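Local atomic coordinates of glutathione transferase o1 (Bombyx mori, PDB entry 3RBT), a protein that probably conjugates glutathione to electrophilic substrates and may reduce dehydroascorbate, as an Omega-class member of the glutathione transferase superfamily. Residues D25-Y30 with K48-E53; P76-P81 with V93-Y98. All blocks are in the same frame, centred on the assembly; numbering follows the deposited sequence.

Contact 1: residues D25-Y30 with K48-E53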
loop_
_atom_site.group_PDB
_atom_site.type_symbol
_atom_site.label_atom_id
_atom_site.label_comp_id
_atom_site.label_asym_id
_atom_site.label_seq_id
_atom_site.Cartn_x
_atom_site.Cartn_y
_atom_site.Cartn_z
ATOM N N ASP A 25 -17.758 -6.253 23.195
ATOM C CA ASP A 25 -16.417 -6.649 23.621
ATOM C C ASP A 25 -15.602 -7.301 22.507
ATOM O O ASP A 25 -14.401 -7.544 22.678
ATOM C CB ASP A 25 -16.515 -7.598 24.828
ATOM C CG ASP A 25 -17.146 -8.942 24.468
ATOM O OD1 ASP A 25 -18.179 -8.955 23.760
ATOM O OD2 ASP A 25 -16.606 -9.989 24.892
ATOM N N LYS A 26 -16.251 -7.591 21.378
ATOM C CA LYS A 26 -15.597 -8.259 20.248
ATOM C C LYS A 26 -15.541 -7.374 19.013
ATOM O O LYS A 26 -16.439 -6.559 18.770
ATOM C CB LYS A 26 -16.310 -9.574 19.894
ATOM C CG LYS A 26 -16.437 -10.564 21.052
ATOM C CD LYS A 26 -17.039 -11.909 20.622
ATOM C CE LYS A 26 -18.529 -11.822 20.305
ATOM N NZ LYS A 26 -19.382 -11.308 21.444
ATOM N N LEU A 27 -14.481 -7.535 18.232
ATOM C CA LEU A 27 -14.397 -6.920 16.920
ATOM C C LEU A 27 -15.192 -7.788 15.952
ATOM O O LEU A 27 -15.452 -8.955 16.237
ATOM C CB LEU A 27 -12.935 -6.803 16.492
ATOM C CG LEU A 27 -12.154 -5.499 16.729
ATOM C CD1 LEU A 27 -12.509 -4.747 18.018
ATOM C CD2 LEU A 27 -10.648 -5.763 16.642
ATOM N N ARG A 28 -15.600 -7.219 14.824
ATOM C CA ARG A 28 -16.450 -7.944 13.879
ATOM C C ARG A 28 -15.850 -7.951 12.481
ATOM O O ARG A 28 -15.631 -6.892 11.891
ATOM C CB ARG A 28 -17.844 -7.319 13.839
ATOM C CG ARG A 28 -18.866 -8.071 12.984
ATOM C CD ARG A 28 -20.222 -7.370 13.047
ATOM N NE ARG A 28 -20.861 -7.505 14.358
ATOM C CZ ARG A 28 -21.620 -6.575 14.936
ATOM N NH1 ARG A 28 -21.844 -5.407 14.345
ATOM N NH2 ARG A 28 -22.157 -6.814 16.126
ATOM N N LEU A 29 -15.600 -9.145 11.953
ATOM C CA LEU A 29 -15.131 -9.283 10.586
ATOM C C LEU A 29 -16.256 -9.716 9.647
ATOM O O LEU A 29 -16.883 -10.769 9.849
ATOM C CB LEU A 29 -13.956 -10.266 10.504
ATOM C CG LEU A 29 -13.202 -10.305 9.161
ATOM C CD1 LEU A 29 -12.423 -9.013 8.909
ATOM C CD2 LEU A 29 -12.276 -11.521 9.067
ATOM N N TYR A 30 -16.512 -8.882 8.640
ATOM C CA TYR A 30 -17.356 -9.240 7.505
ATOM C C TYR A 30 -16.471 -9.890 6.444
ATOM O O TYR A 30 -15.546 -9.266 5.915
ATOM C CB TYR A 30 -18.061 -8.008 6.930
ATOM C CG TYR A 30 -19.047 -7.340 7.867
ATOM C CD1 TYR A 30 -18.626 -6.355 8.753
ATOM C CD2 TYR A 30 -20.403 -7.671 7.846
ATOM C CE1 TYR A 30 -19.522 -5.727 9.618
ATOM C CE2 TYR A 30 -21.310 -7.052 8.713
ATOM C CZ TYR A 30 -20.853 -6.070 9.589
ATOM O OH TYR A 30 -21.712 -5.428 10.454
ATOM N N LYS A 48 -2.915 -12.206 17.406
ATOM C CA LYS A 48 -2.928 -11.155 18.424
ATOM C C LYS A 48 -3.907 -11.459 19.551
ATOM O O LYS A 48 -4.000 -10.707 20.521
ATOM C CB LYS A 48 -3.183 -9.787 17.791
ATOM C CG LYS A 48 -2.129 -9.425 16.713
ATOM C CD LYS A 48 -2.044 -7.942 16.471
ATOM C CE LYS A 48 -1.747 -7.174 17.769
ATOM N NZ LYS A 48 -0.291 -7.023 18.032
ATOM N N ARG A 49 -4.616 -12.580 19.425
ATOM C CA ARG A 49 -5.525 -13.060 20.465
ATOM C C ARG A 49 -6.563 -11.991 20.818
ATOM O O ARG A 49 -6.776 -11.652 21.983
ATOM C CB ARG A 49 -4.723 -13.547 21.680
ATOM C CG ARG A 49 -3.764 -14.686 21.310
ATOM C CD ARG A 49 -3.020 -15.221 22.500
ATOM N NE ARG A 49 -2.601 -16.606 22.283
ATOM C CZ ARG A 49 -2.279 -17.450 23.258
ATOM N NH1 ARG A 49 -2.328 -17.060 24.527
ATOM N NH2 ARG A 49 -1.915 -18.694 22.963
ATOM N N ILE A 50 -7.185 -11.452 19.772
ATOM C CA ILE A 50 -8.253 -10.461 19.892
ATOM C C ILE A 50 -9.576 -11.178 19.655
ATOM O O ILE A 50 -9.707 -11.994 18.738
ATOM C CB ILE A 50 -8.079 -9.317 18.854
ATOM C CG1 ILE A 50 -6.691 -8.668 18.981
ATOM C CG2 ILE A 50 -9.192 -8.271 18.997
ATOM C CD1 ILE A 50 -6.251 -7.915 17.711
ATOM N N LYS A 51 -10.547 -10.897 20.502
ATOM C CA LYS A 51 -11.854 -11.529 20.390
ATOM C C LYS A 51 -12.582 -10.932 19.207
ATOM O O LYS A 51 -12.548 -9.718 19.000
ATOM C CB LYS A 51 -12.661 -11.304 21.664
ATOM C CG LYS A 51 -12.075 -11.973 22.895
ATOM C CD LYS A 51 -12.877 -11.596 24.134
ATOM C CE LYS A 51 -12.599 -10.157 24.532
ATOM N NZ LYS A 51 -13.431 -9.767 25.690
ATOM N N TYR A 52 -13.233 -11.781 18.428
ATOM C CA TYR A 52 -13.936 -11.324 17.243
ATOM C C TYR A 52 -15.069 -12.274 16.897
ATOM O O TYR A 52 -15.107 -13.407 17.363
ATOM C CB TYR A 52 -12.973 -11.225 16.045
ATOM C CG TYR A 52 -12.431 -12.564 15.612
ATOM C CD1 TYR A 52 -13.026 -13.272 14.569
ATOM C CD2 TYR A 52 -11.333 -13.131 16.251
ATOM C CE1 TYR A 52 -12.538 -14.508 14.173
ATOM C CE2 TYR A 52 -10.835 -14.368 15.866
ATOM C CZ TYR A 52 -11.442 -15.045 14.826
ATOM O OH TYR A 52 -10.953 -16.267 14.435
ATOM N N GLU A 53 -15.977 -11.796 16.061
ATOM C CA GLU A 53 -16.991 -12.637 15.446
ATOM C C GLU A 53 -16.929 -12.444 13.935
ATOM O O GLU A 53 -16.522 -11.385 13.451
ATOM C CB GLU A 53 -18.379 -12.279 15.979
ATOM C CG GLU A 53 -18.679 -10.779 15.971
ATOM C CD GLU A 53 -20.017 -10.445 16.605
ATOM O OE1 GLU A 53 -20.314 -10.956 17.703
ATOM O OE2 GLU A 53 -20.777 -9.676 15.995
#
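With chi1 at 48°, the side chain of E53 starts between its own backbone N and carbonyl carbon, the crowded position, then runs extended beyond CG to lie alongside R28, whose CG is anti to its backbone N. The two chains point the same way, and a bend at chi3 of R28 (-70°) turns the guanidinium edge onto the carboxylate. NE of R28 meets OE2 of E53 at 2.7 Å in a nearly straight bond, in the guanidinium plane and on the anti lone pair; NH2 adds a weak second bond to the same oxygen. K26, bent at chi3 and chi4, crosses E53 at about a right angle and brings its CE within 3.3 Å of OE1, its NZ forming a long salt bridge there. K26 NZ also pairs with D25 OD1, and D25 OD2 takes K51 NZ at 3.3 Å, so five charged side chains form one network, running from the R28-E53 bridge within the paired strands to D25, K26 and K51 in the loops that lead into them.

Between the two segments the backbones pair in parallel. L27 N donates to K51 O (3.0 Å) from above the carbonyl plane, whereas E53 N to L27 O and L29 N to E53 O (2.8 Å) lie nearly along the C=O axes. On the face with L27 and Y52, L27 CD2 packs on I50 CG2 at 3.7 Å. Y52 OH is hydrogen-bonded to E46 and H223.

This is the strand pairing of the thioredoxin-like beta-alpha-beta unit: strand 27-31, helix 36-47, then strand 52-56, entered after the Schellman motif at R49. Helix 36-47 covers L29 and Y52 through L42, while R28 reaches across to E79 of strand 77-80, the antiparallel neighbour on the other side of strand 27-31.

Contact 2: residues P76-P81 with V93-Y98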
loop_
_atom_site.group_PDB
_atom_site.type_symbol
_atom_site.label_atom_id
_atom_site.label_comp_id
_atom_site.label_asym_id
_atom_site.label_seq_id
_atom_site.Cartn_x
_atom_site.Cartn_y
_atom_site.Cartn_z
ATOM N N PRO A 76 -12.020 -8.019 3.036
ATOM C CA PRO A 76 -13.044 -8.110 4.084
ATOM C C PRO A 76 -13.284 -6.740 4.699
ATOM O O PRO A 76 -12.659 -5.765 4.286
ATOM C CB PRO A 76 -12.386 -9.027 5.114
ATOM C CG PRO A 76 -10.940 -8.663 5.014
ATOM C CD PRO A 76 -10.711 -8.491 3.524
ATOM N N VAL A 77 -14.188 -6.668 5.671
ATOM C CA VAL A 77 -14.384 -5.450 6.444
ATOM C C VAL A 77 -14.216 -5.776 7.924
ATOM O O VAL A 77 -14.814 -6.730 8.432
ATOM C CB VAL A 77 -15.790 -4.845 6.247
ATOM C CG1 VAL A 77 -15.958 -3.597 7.124
ATOM C CG2 VAL A 77 -16.048 -4.512 4.783
ATOM N N LEU A 78 -13.391 -4.995 8.611
ATOM C CA LEU A 78 -13.294 -5.117 10.047
ATOM C C LEU A 78 -14.044 -3.949 10.667
ATOM O O LEU A 78 -13.703 -2.776 10.428
ATOM C CB LEU A 78 -11.825 -5.148 10.509
ATOM C CG LEU A 78 -11.565 -5.299 12.017
ATOM C CD1 LEU A 78 -11.827 -6.725 12.518
ATOM C CD2 LEU A 78 -10.147 -4.867 12.382
ATOM N N GLU A 79 -15.074 -4.277 11.442
ATOM C CA GLU A 79 -15.855 -3.268 12.147
ATOM C C GLU A 79 -15.331 -3.187 13.570
ATOM O O GLU A 79 -15.198 -4.206 14.244
ATOM C CB GLU A 79 -17.351 -3.603 12.132
ATOM C CG GLU A 79 -18.256 -2.478 12.665
ATOM C CD GLU A 79 -19.745 -2.780 12.519
ATOM O OE1 GLU A 79 -20.138 -3.957 12.640
ATOM O OE2 GLU A 79 -20.524 -1.837 12.289
ATOM N N ILE A 80 -15.046 -1.963 14.014
ATOM C CA ILE A 80 -14.367 -1.722 15.283
ATOM C C ILE A 80 -15.124 -0.646 16.068
ATOM O O ILE A 80 -15.829 0.168 15.473
ATOM C CB ILE A 80 -12.883 -1.297 15.061
ATOM C CG1 ILE A 80 -12.787 -0.041 14.178
ATOM C CG2 ILE A 80 -12.072 -2.438 14.423
ATOM C CD1 ILE A 80 -11.468 0.697 14.304
ATOM N N PRO A 81 -15.016 -0.662 17.410
ATOM C CA PRO A 81 -15.564 0.464 18.170
ATOM C C PRO A 81 -14.632 1.658 18.044
ATOM O O PRO A 81 -13.411 1.482 17.988
ATOM C CB PRO A 81 -15.574 -0.038 19.619
ATOM C CG PRO A 81 -15.261 -1.493 19.566
ATOM C CD PRO A 81 -14.550 -1.753 18.282
ATOM N N VAL A 93 -4.299 -5.046 4.348
ATOM C CA VAL A 93 -3.042 -4.493 4.857
ATOM C C VAL A 93 -3.282 -3.420 5.920
ATOM O O VAL A 93 -2.689 -3.463 6.993
ATOM C CB VAL A 93 -2.168 -3.903 3.724
ATOM C CG1 VAL A 93 -0.871 -3.326 4.303
ATOM C CG2 VAL A 93 -1.854 -4.975 2.682
ATOM N N VAL A 94 -4.153 -2.463 5.618
ATOM C CA VAL A 94 -4.472 -1.389 6.563
ATOM C C VAL A 94 -5.104 -1.964 7.842
ATOM O O VAL A 94 -4.765 -1.549 8.968
ATOM C CB VAL A 94 -5.389 -0.336 5.911
ATOM C CG1 VAL A 94 -5.806 0.722 6.913
ATOM C CG2 VAL A 94 -4.678 0.309 4.729
ATOM N N ILE A 95 -5.990 -2.939 7.648
ATOM C CA ILE A 95 -6.685 -3.622 8.747
ATOM C C ILE A 95 -5.700 -4.324 9.679
ATOM O O ILE A 95 -5.752 -4.144 10.894
ATOM C CB ILE A 95 -7.738 -4.633 8.221
ATOM C CG1 ILE A 95 -8.975 -3.879 7.696
ATOM C CG2 ILE A 95 -8.152 -5.575 9.318
ATOM C CD1 ILE A 95 -9.919 -4.715 6.787
ATOM N N CYS A 96 -4.794 -5.103 9.098
ATOM C CA CYS A 96 -3.850 -5.875 9.877
ATOM C C CYS A 96 -2.851 -4.973 10.587
ATOM O O CYS A 96 -2.470 -5.267 11.719
ATOM C CB CYS A 96 -3.124 -6.895 8.991
ATOM S SG CYS A 96 -4.175 -8.272 8.422
ATOM N N ASP A 97 -2.437 -3.889 9.924
ATOM C CA ASP A 97 -1.519 -2.913 10.518
ATOM C C ASP A 97 -2.190 -2.130 11.648
ATOM O O ASP A 97 -1.566 -1.880 12.688
ATOM C CB ASP A 97 -0.928 -1.962 9.459
ATOM C CG ASP A 97 0.086 -2.664 8.537
ATOM O OD1 ASP A 97 0.497 -3.807 8.832
ATOM O OD2 ASP A 97 0.490 -2.062 7.523
ATOM N N TYR A 98 -3.462 -1.783 11.447
ATOM C CA TYR A 98 -4.268 -1.176 12.509
ATOM C C TYR A 98 -4.236 -2.067 13.755
ATOM O O TYR A 98 -3.946 -1.599 14.844
ATOM C CB TYR A 98 -5.724 -0.945 12.064
ATOM C CG TYR A 98 -6.615 -0.659 13.245
ATOM C CD1 TYR A 98 -6.621 0.601 13.839
ATOM C CD2 TYR A 98 -7.398 -1.664 13.814
ATOM C CE1 TYR A 98 -7.413 0.863 14.947
ATOM C CE2 TYR A 98 -8.190 -1.406 14.927
ATOM C CZ TYR A 98 -8.189 -0.147 15.490
ATOM O OH TYR A 98 -8.971 0.120 16.600
#
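Strand 77-80 and the helical segment 93-98 run in roughly the same direction, their axes 37° apart and 9.3 Å from each other at closest approach. L78 and I95 are nearest in register, and P76, which follows a cis peptide bond, leads into the strand. No hydrogen bond crosses between the segments; alternate residues of the strand, L78 and I80, point at the helix and meet I95 and Y98, one turn apart.

L78 has CG anti to its backbone N (chi1 -179°) and crosses I95 obliquely, its CD2 lying 3.7 Å from I95 CG2. The other branch of I95 ends at CD1, which lies 3.9 Å from P76 O, at the start of the strand. I80 holds CG1 in the crowded position between its N and carbonyl carbon, chi1 57°, and thereby meets Y98 tip to tip. CD1 of I80 sits 3.6 Å from Y98 CZ and touches OH, approaching the ring obliquely, while I80 CG2 packs on Y98 CE2 at 4.0 Å. An alanine in place of Y98 would remove the ring and hydroxyl that I80 CD1 touches, and would probably loosen the packing of the helix over the end of the strand.

The contact forms part of the buried helix-on-sheet layer of the thioredoxin-like N-terminal domain. L89 of strand 87-89 packs against I80 and Y98, and V41 of helix 36-47 meets P76 and I95. On the dimer side, Y114 of the second subunit packs on I80, P113 of that subunit packs on Y98, and D97 of helix 92-102 forms a salt bridge with R120 of the second subunit.

Overall arrangement
Contact 1 and contact 2 lie about 10 Å apart, centre to centre, and share one mixed sheet, in which strands 27-31 and 77-80 are antiparallel neighbours. They are in series along the chain: contact 1 closes the first beta-alpha-beta unit before contact 2 sets helix 92-102 on the sheet. A probable hydrogen bond from Y30 N to V77 O, 2.7 Å, and a salt bridge from R28 NH1 to E79 OE1, 2.8 Å, join them directly. L29 CD1 also approaches V77 O at 3.3 Å. Both belong to the N-terminal domain, which in glutathione transferases generally carries the glutathione site; contact 2 alone reaches the second subunit.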